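PDB 5WA1: programmed cell death 6-interacting protein from Homo sapiens, which takes part in endocytosis, multivesicular body formation, membrane repair and cytokinesis, the portion here being its Bro1 domain, bound by the CHMP4 proteins of ESCRT-III. Local coordinates for residues 31-45 against 103-117. Residues are numbered along the deposited sequence; the frame is centred on the assembly and turned at random.
Sequences KKTSEVDLAKPLVKF and FPFSENQICLTFTWK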
loop_
_atom_site.group_PDB
_atom_site.type_symbol
_atom_site.label_atom_id
_atom_site.label_comp_id
_atom_site.label_asym_id
_atom_site.label_seq_id
_atom_site.Cartn_x
_atom_site.Cartn_y
_atom_site.Cartn_z
ATOM N N LYS A 31 -4.236 2.726 -13.487
ATOM C CA LYS A 31 -5.221 3.382 -14.336
ATOM C C LYS A 31 -4.683 3.517 -15.754
ATOM O O LYS A 31 -3.489 3.734 -15.960
ATOM C CB LYS A 31 -5.581 4.761 -13.779
ATOM C CG LYS A 31 -6.195 4.722 -12.381
ATOM C CD LYS A 31 -6.294 6.109 -11.743
ATOM C CE LYS A 31 -7.151 7.071 -12.560
ATOM N NZ LYS A 31 -8.463 6.499 -12.981
ATOM N N LYS A 32 -5.572 3.375 -16.730
ATOM C CA LYS A 32 -5.221 3.549 -18.129
ATOM C C LYS A 32 -5.538 4.975 -18.565
ATOM O O LYS A 32 -6.441 5.625 -18.029
ATOM C CB LYS A 32 -5.983 2.547 -19.000
ATOM C CG LYS A 32 -5.715 1.093 -18.654
ATOM C CD LYS A 32 -6.656 0.176 -19.412
ATOM C CE LYS A 32 -6.621 -1.240 -18.859
ATOM N NZ LYS A 32 -7.684 -2.081 -19.478
ATOM N N THR A 33 -4.775 5.469 -19.534
ATOM C CA THR A 33 -5.010 6.808 -20.046
ATOM C C THR A 33 -4.800 6.802 -21.551
ATOM O O THR A 33 -4.093 5.947 -22.093
ATOM C CB THR A 33 -4.092 7.848 -19.375
ATOM O OG1 THR A 33 -4.378 9.156 -19.893
ATOM C CG2 THR A 33 -2.631 7.518 -19.622
ATOM N N SER A 34 -5.440 7.749 -22.222
ATOM C CA SER A 34 -5.264 7.890 -23.655
ATOM C C SER A 34 -4.008 8.700 -23.952
ATOM O O SER A 34 -3.584 9.540 -23.153
ATOM C CB SER A 34 -6.488 8.559 -24.268
ATOM O OG SER A 34 -6.823 9.718 -23.529
ATOM N N GLU A 35 -3.409 8.434 -25.110
ATOM C CA GLU A 35 -2.203 9.150 -25.507
ATOM C C GLU A 35 -2.511 10.623 -25.762
ATOM O O GLU A 35 -3.498 10.964 -26.421
ATOM C CB GLU A 35 -1.593 8.514 -26.759
ATOM C CG GLU A 35 -0.249 9.104 -27.157
ATOM C CD GLU A 35 0.335 8.468 -28.410
ATOM O OE1 GLU A 35 -0.016 7.306 -28.708
ATOM O OE2 GLU A 35 1.146 9.135 -29.091
ATOM N N VAL A 36 -1.655 11.500 -25.238
ATOM C CA VAL A 36 -1.825 12.944 -25.372
ATOM C C VAL A 36 -0.533 13.556 -25.904
ATOM O O VAL A 36 0.562 13.199 -25.461
ATOM C CB VAL A 36 -2.223 13.583 -24.023
ATOM C CG1 VAL A 36 -2.039 15.088 -24.062
ATOM C CG2 VAL A 36 -3.667 13.235 -23.685
ATOM N N ASP A 37 -0.663 14.482 -26.854
ATOM C CA ASP A 37 0.485 15.216 -27.385
ATOM C C ASP A 37 0.777 16.391 -26.457
ATOM O O ASP A 37 0.232 17.487 -26.610
ATOM C CB ASP A 37 0.221 15.693 -28.811
ATOM C CG ASP A 37 1.373 16.511 -29.372
ATOM O OD1 ASP A 37 2.499 16.397 -28.841
ATOM O OD2 ASP A 37 1.153 17.270 -30.339
ATOM N N LEU A 38 1.660 16.162 -25.483
ATOM C CA LEU A 38 2.033 17.228 -24.559
ATOM C C LEU A 38 2.823 18.332 -25.247
ATOM O O LEU A 38 2.788 19.485 -24.802
ATOM C CB LEU A 38 2.857 16.668 -23.401
ATOM C CG LEU A 38 2.110 15.948 -22.287
ATOM C CD1 LEU A 38 3.051 15.711 -21.102
ATOM C CD2 LEU A 38 0.891 16.753 -21.877
ATOM N N ALA A 39 3.542 17.999 -26.319
ATOM C CA ALA A 39 4.491 18.939 -26.901
ATOM C C ALA A 39 3.784 20.151 -27.496
ATOM O O ALA A 39 4.046 21.292 -27.099
ATOM C CB ALA A 39 5.342 18.232 -27.959
ATOM N N LYS A 40 2.862 19.916 -28.433
ATOM C CA LYS A 40 2.262 20.996 -29.218
ATOM C C LYS A 40 1.685 22.135 -28.380
ATOM O O LYS A 40 2.021 23.299 -28.658
ATOM C CB LYS A 40 1.199 20.398 -30.150
ATOM C CG LYS A 40 0.891 21.250 -31.373
ATOM C CD LYS A 40 -0.004 20.503 -32.349
ATOM C CE LYS A 40 -0.013 21.170 -33.717
ATOM N NZ LYS A 40 1.332 21.151 -34.354
ATOM N N PRO A 41 0.839 21.898 -27.366
ATOM C CA PRO A 41 0.292 23.033 -26.602
ATOM C C PRO A 41 1.333 23.769 -25.774
ATOM O O PRO A 41 1.093 24.924 -25.399
ATOM C CB PRO A 41 -0.767 22.379 -25.699
ATOM C CG PRO A 41 -0.999 21.016 -26.268
ATOM C CD PRO A 41 0.305 20.617 -26.869
ATOM N N LEU A 42 2.472 23.142 -25.480
ATOM C CA LEU A 42 3.477 23.720 -24.596
ATOM C C LEU A 42 4.436 24.646 -25.341
ATOM O O LEU A 42 4.629 25.799 -24.943
ATOM C CB LEU A 42 4.258 22.602 -23.898
ATOM C CG LEU A 42 4.726 22.865 -22.467
ATOM C CD1 LEU A 42 3.536 23.096 -21.546
ATOM C CD2 LEU A 42 5.577 21.705 -21.957
ATOM N N VAL A 43 5.055 24.146 -26.415
ATOM C CA VAL A 43 5.983 24.968 -27.179
ATOM C C VAL A 43 5.244 26.109 -27.869
ATOM O O VAL A 43 5.801 27.200 -28.048
ATOM C CB VAL A 43 6.759 24.091 -28.182
ATOM C CG1 VAL A 43 5.807 23.470 -29.190
ATOM C CG2 VAL A 43 7.841 24.905 -28.890
ATOM N N LYS A 44 3.979 25.891 -28.242
ATOM C CA LYS A 44 3.171 26.980 -28.779
ATOM C C LYS A 44 3.092 28.144 -27.800
ATOM O O LYS A 44 3.033 29.307 -28.223
ATOM C CB LYS A 44 1.773 26.474 -29.137
ATOM C CG LYS A 44 0.966 27.437 -29.995
ATOM C CD LYS A 44 -0.318 26.795 -30.490
ATOM C CE LYS A 44 -1.049 27.705 -31.462
ATOM N NZ LYS A 44 -2.290 27.069 -31.980
ATOM N N PHE A 45 3.102 27.864 -26.495
ATOM C CA PHE A 45 3.251 28.941 -25.523
ATOM C C PHE A 45 4.691 29.442 -25.468
ATOM O O PHE A 45 4.923 30.643 -25.290
ATOM C CB PHE A 45 2.786 28.476 -24.143
ATOM C CG PHE A 45 3.225 29.375 -23.020
ATOM C CD1 PHE A 45 2.538 30.544 -22.733
ATOM C CD2 PHE A 45 4.332 29.051 -22.250
ATOM C CE1 PHE A 45 2.946 31.368 -21.698
ATOM C CE2 PHE A 45 4.744 29.870 -21.217
ATOM C CZ PHE A 45 4.052 31.031 -20.943
ATOM N N PHE A 103 4.210 27.288 -16.153
ATOM C CA PHE A 103 3.338 27.547 -17.284
ATOM C C PHE A 103 1.956 27.985 -16.818
ATOM O O PHE A 103 1.437 27.451 -15.832
ATOM C CB PHE A 103 3.203 26.304 -18.173
ATOM C CG PHE A 103 4.462 25.944 -18.904
ATOM C CD1 PHE A 103 5.459 25.212 -18.280
ATOM C CD2 PHE A 103 4.649 26.342 -20.219
ATOM C CE1 PHE A 103 6.619 24.880 -18.953
ATOM C CE2 PHE A 103 5.806 26.013 -20.897
ATOM C CZ PHE A 103 6.793 25.281 -20.265
ATOM N N PRO A 104 1.338 28.952 -17.506
ATOM C CA PRO A 104 -0.005 29.403 -17.110
ATOM C C PRO A 104 -1.068 28.329 -17.290
ATOM O O PRO A 104 -1.929 28.437 -18.170
ATOM C CB PRO A 104 -0.257 30.600 -18.038
ATOM C CG PRO A 104 1.103 31.035 -18.496
ATOM C CD PRO A 104 1.903 29.775 -18.587
ATOM N N PHE A 105 -1.022 27.290 -16.458
ATOM C CA PHE A 105 -2.019 26.227 -16.507
ATOM C C PHE A 105 -3.229 26.498 -15.629
ATOM O O PHE A 105 -4.283 25.891 -15.853
ATOM C CB PHE A 105 -1.393 24.889 -16.103
ATOM C CG PHE A 105 -0.814 24.123 -17.253
ATOM C CD1 PHE A 105 -1.623 23.318 -18.039
ATOM C CD2 PHE A 105 0.533 24.208 -17.553
ATOM C CE1 PHE A 105 -1.096 22.612 -19.100
ATOM C CE2 PHE A 105 1.066 23.506 -18.614
ATOM C CZ PHE A 105 0.251 22.706 -19.389
ATOM N N SER A 106 -3.105 27.383 -14.634
ATOM C CA SER A 106 -4.256 27.744 -13.812
ATOM C C SER A 106 -5.376 28.322 -14.669
ATOM O O SER A 106 -6.558 28.038 -14.441
ATOM C CB SER A 106 -3.840 28.737 -12.727
ATOM O OG SER A 106 -2.825 28.195 -11.901
ATOM N N GLU A 107 -5.021 29.137 -15.656
ATOM C CA GLU A 107 -5.956 29.575 -16.677
ATOM C C GLU A 107 -5.983 28.559 -17.810
ATOM O O GLU A 107 -4.987 27.881 -18.082
ATOM C CB GLU A 107 -5.568 30.955 -17.213
ATOM C CG GLU A 107 -4.235 30.978 -17.947
ATOM C CD GLU A 107 -3.805 32.380 -18.323
ATOM O OE1 GLU A 107 -2.709 32.802 -17.897
ATOM O OE2 GLU A 107 -4.568 33.065 -19.035
ATOM N N ASN A 108 -7.135 28.449 -18.467
ATOM C CA ASN A 108 -7.285 27.495 -19.565
ATOM C C ASN A 108 -6.999 28.172 -20.907
ATOM O O ASN A 108 -7.820 28.193 -21.825
ATOM C CB ASN A 108 -8.671 26.860 -19.538
ATOM C CG ASN A 108 -8.661 25.419 -20.022
ATOM O OD1 ASN A 108 -7.629 24.744 -19.978
ATOM N ND2 ASN A 108 -9.808 24.939 -20.488
ATOM N N GLN A 109 -5.798 28.747 -20.993
ATOM C CA GLN A 109 -5.248 29.199 -22.263
ATOM C C GLN A 109 -4.317 28.175 -22.895
ATOM O O GLN A 109 -4.044 28.267 -24.098
ATOM C CB GLN A 109 -4.501 30.526 -22.089
ATOM C CG GLN A 109 -5.415 31.731 -21.940
ATOM C CD GLN A 109 -4.671 33.044 -22.074
ATOM O OE1 GLN A 109 -3.440 33.076 -22.061
ATOM N NE2 GLN A 109 -5.414 34.137 -22.209
ATOM N N ILE A 110 -3.821 27.217 -22.115
ATOM C CA ILE A 110 -3.156 26.030 -22.637
ATOM C C ILE A 110 -4.193 24.914 -22.641
ATOM O O ILE A 110 -4.612 24.437 -21.581
ATOM C CB ILE A 110 -1.918 25.647 -21.812
ATOM C CG1 ILE A 110 -0.776 26.644 -22.033
ATOM C CG2 ILE A 110 -1.440 24.256 -22.185
ATOM C CD1 ILE A 110 -0.792 27.839 -21.108
ATOM N N CYS A 111 -4.633 24.513 -23.834
ATOM C CA CYS A 111 -5.650 23.475 -23.969
ATOM C C CYS A 111 -4.971 22.112 -23.916
ATOM O O CYS A 111 -4.286 21.708 -24.862
ATOM C CB CYS A 111 -6.445 23.656 -25.259
ATOM S SG CYS A 111 -5.470 23.780 -26.777
ATOM N N LEU A 112 -5.153 21.413 -22.801
ATOM C CA LEU A 112 -4.605 20.080 -22.597
ATOM C C LEU A 112 -5.647 19.278 -21.845
ATOM O O LEU A 112 -6.016 19.657 -20.733
ATOM C CB LEU A 112 -3.300 20.127 -21.798
ATOM C CG LEU A 112 -1.968 19.944 -22.523
ATOM C CD1 LEU A 112 -0.831 19.992 -21.518
ATOM C CD2 LEU A 112 -1.956 18.634 -23.284
ATOM N N THR A 113 -6.129 18.187 -22.437
ATOM C CA THR A 113 -7.162 17.360 -21.822
ATOM C C THR A 113 -6.625 15.957 -21.576
ATOM O O THR A 113 -6.256 15.243 -22.516
ATOM C CB THR A 113 -8.423 17.303 -22.686
ATOM O OG1 THR A 113 -9.047 18.594 -22.702
ATOM C CG2 THR A 113 -9.401 16.285 -22.119
ATOM N N PHE A 114 -6.597 15.561 -20.313
ATOM C CA PHE A 114 -6.168 14.225 -19.931
ATOM C C PHE A 114 -7.400 13.369 -19.680
ATOM O O PHE A 114 -8.316 13.782 -18.956
ATOM C CB PHE A 114 -5.279 14.271 -18.691
ATOM C CG PHE A 114 -4.152 15.257 -18.798
ATOM C CD1 PHE A 114 -2.985 14.930 -19.471
ATOM C CD2 PHE A 114 -4.263 16.513 -18.224
ATOM C CE1 PHE A 114 -1.945 15.843 -19.567
ATOM C CE2 PHE A 114 -3.233 17.430 -18.315
ATOM C CZ PHE A 114 -2.072 17.095 -18.986
ATOM N N THR A 115 -7.431 12.198 -20.305
ATOM C CA THR A 115 -8.529 11.255 -20.168
ATOM C C THR A 115 -8.008 10.012 -19.468
ATOM O O THR A 115 -7.048 9.395 -19.936
ATOM C CB THR A 115 -9.117 10.897 -21.532
ATOM O OG1 THR A 115 -9.585 12.088 -22.168
ATOM C CG2 THR A 115 -10.273 9.924 -21.372
ATOM N N TRP A 116 -8.645 9.653 -18.356
ATOM C CA TRP A 116 -8.242 8.516 -17.543
ATOM C C TRP A 116 -9.451 7.642 -17.261
ATOM O O TRP A 116 -10.577 8.132 -17.126
ATOM C CB TRP A 116 -7.620 8.959 -16.220
ATOM C CG TRP A 116 -6.267 9.566 -16.368
ATOM C CD1 TRP A 116 -5.976 10.842 -16.754
ATOM C CD2 TRP A 116 -5.013 8.923 -16.117
ATOM N NE1 TRP A 116 -4.615 11.034 -16.766
ATOM C CE2 TRP A 116 -4.000 9.870 -16.379
ATOM C CE3 TRP A 116 -4.645 7.639 -15.702
ATOM C CZ2 TRP A 116 -2.645 9.574 -16.234
ATOM C CZ3 TRP A 116 -3.297 7.347 -15.559
ATOM C CH2 TRP A 116 -2.317 8.309 -15.827
ATOM N N LYS A 117 -9.202 6.361 -17.196
ATOM C CA LYS A 117 -10.218 5.395 -16.941
ATOM C C LYS A 117 -10.186 4.955 -15.470
ATOM O O LYS A 117 -9.164 5.010 -14.832
ATOM C CB LYS A 117 -9.960 4.225 -17.842
ATOM C CG LYS A 117 -11.105 3.275 -17.976
ATOM C CD LYS A 117 -10.668 2.072 -18.765
ATOM C CE LYS A 117 -11.723 0.997 -18.683
ATOM N NZ LYS A 117 -11.117 -0.339 -18.892
#
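Thr33 carries OG1 opposite its own backbone N (chi1 -179°), which aims the hydroxyl at Thr115 O, while the backbone sets CB over Trp116. The bond from Thr33 OG1 to Thr115 O is 2.7 Å and arrives 36° out of the carbonyl plane; the same hydroxyl pairs with Arg71. Ser34 N reaches Thr115 O from the opposite face at 3.2 Å, giving this oxygen two donors. Thr33 CB sits 3.5 Å from the centroid of the six-membered ring of Trp116, a CH-pi contact almost straight above it, while Lys31 CB meets the indole at its edge. The indole N-H of Trp116 is taken by Glu140. Lys117 N donates to Lys32 O at 3.0 Å, and the two lysine chains run side by side with their ammonium groups close. Thr33 and Trp116 form a non-hydrogen-bonded antiparallel pair, a single bridge that lays residues 32-34 alongside strand 114-117, which pairs on with 131-134 in the small antiparallel sheet of the largely helical Bro1 domain. Beyond the bridge the contact becomes apolar: Val36 CG1 touches Leu112 CD2 at 3.6 Å, and Leu38 CD2 lies against both methyls of Leu112 and the edge of the Phe114 ring. In the helix that follows, Leu42 CD1 stands 3.8 Å from the Phe103 ring centroid, over one face. Phe45, with CG anti to the backbone N (chi1 165°), meets Phe103 obliquely (CD2 to CD2, 3.4 Å), and Pro104 CD lies over one face of the Phe45 ring, 3.8 Å from the ring centroid; Phe376 meets Phe103 edge-to-face.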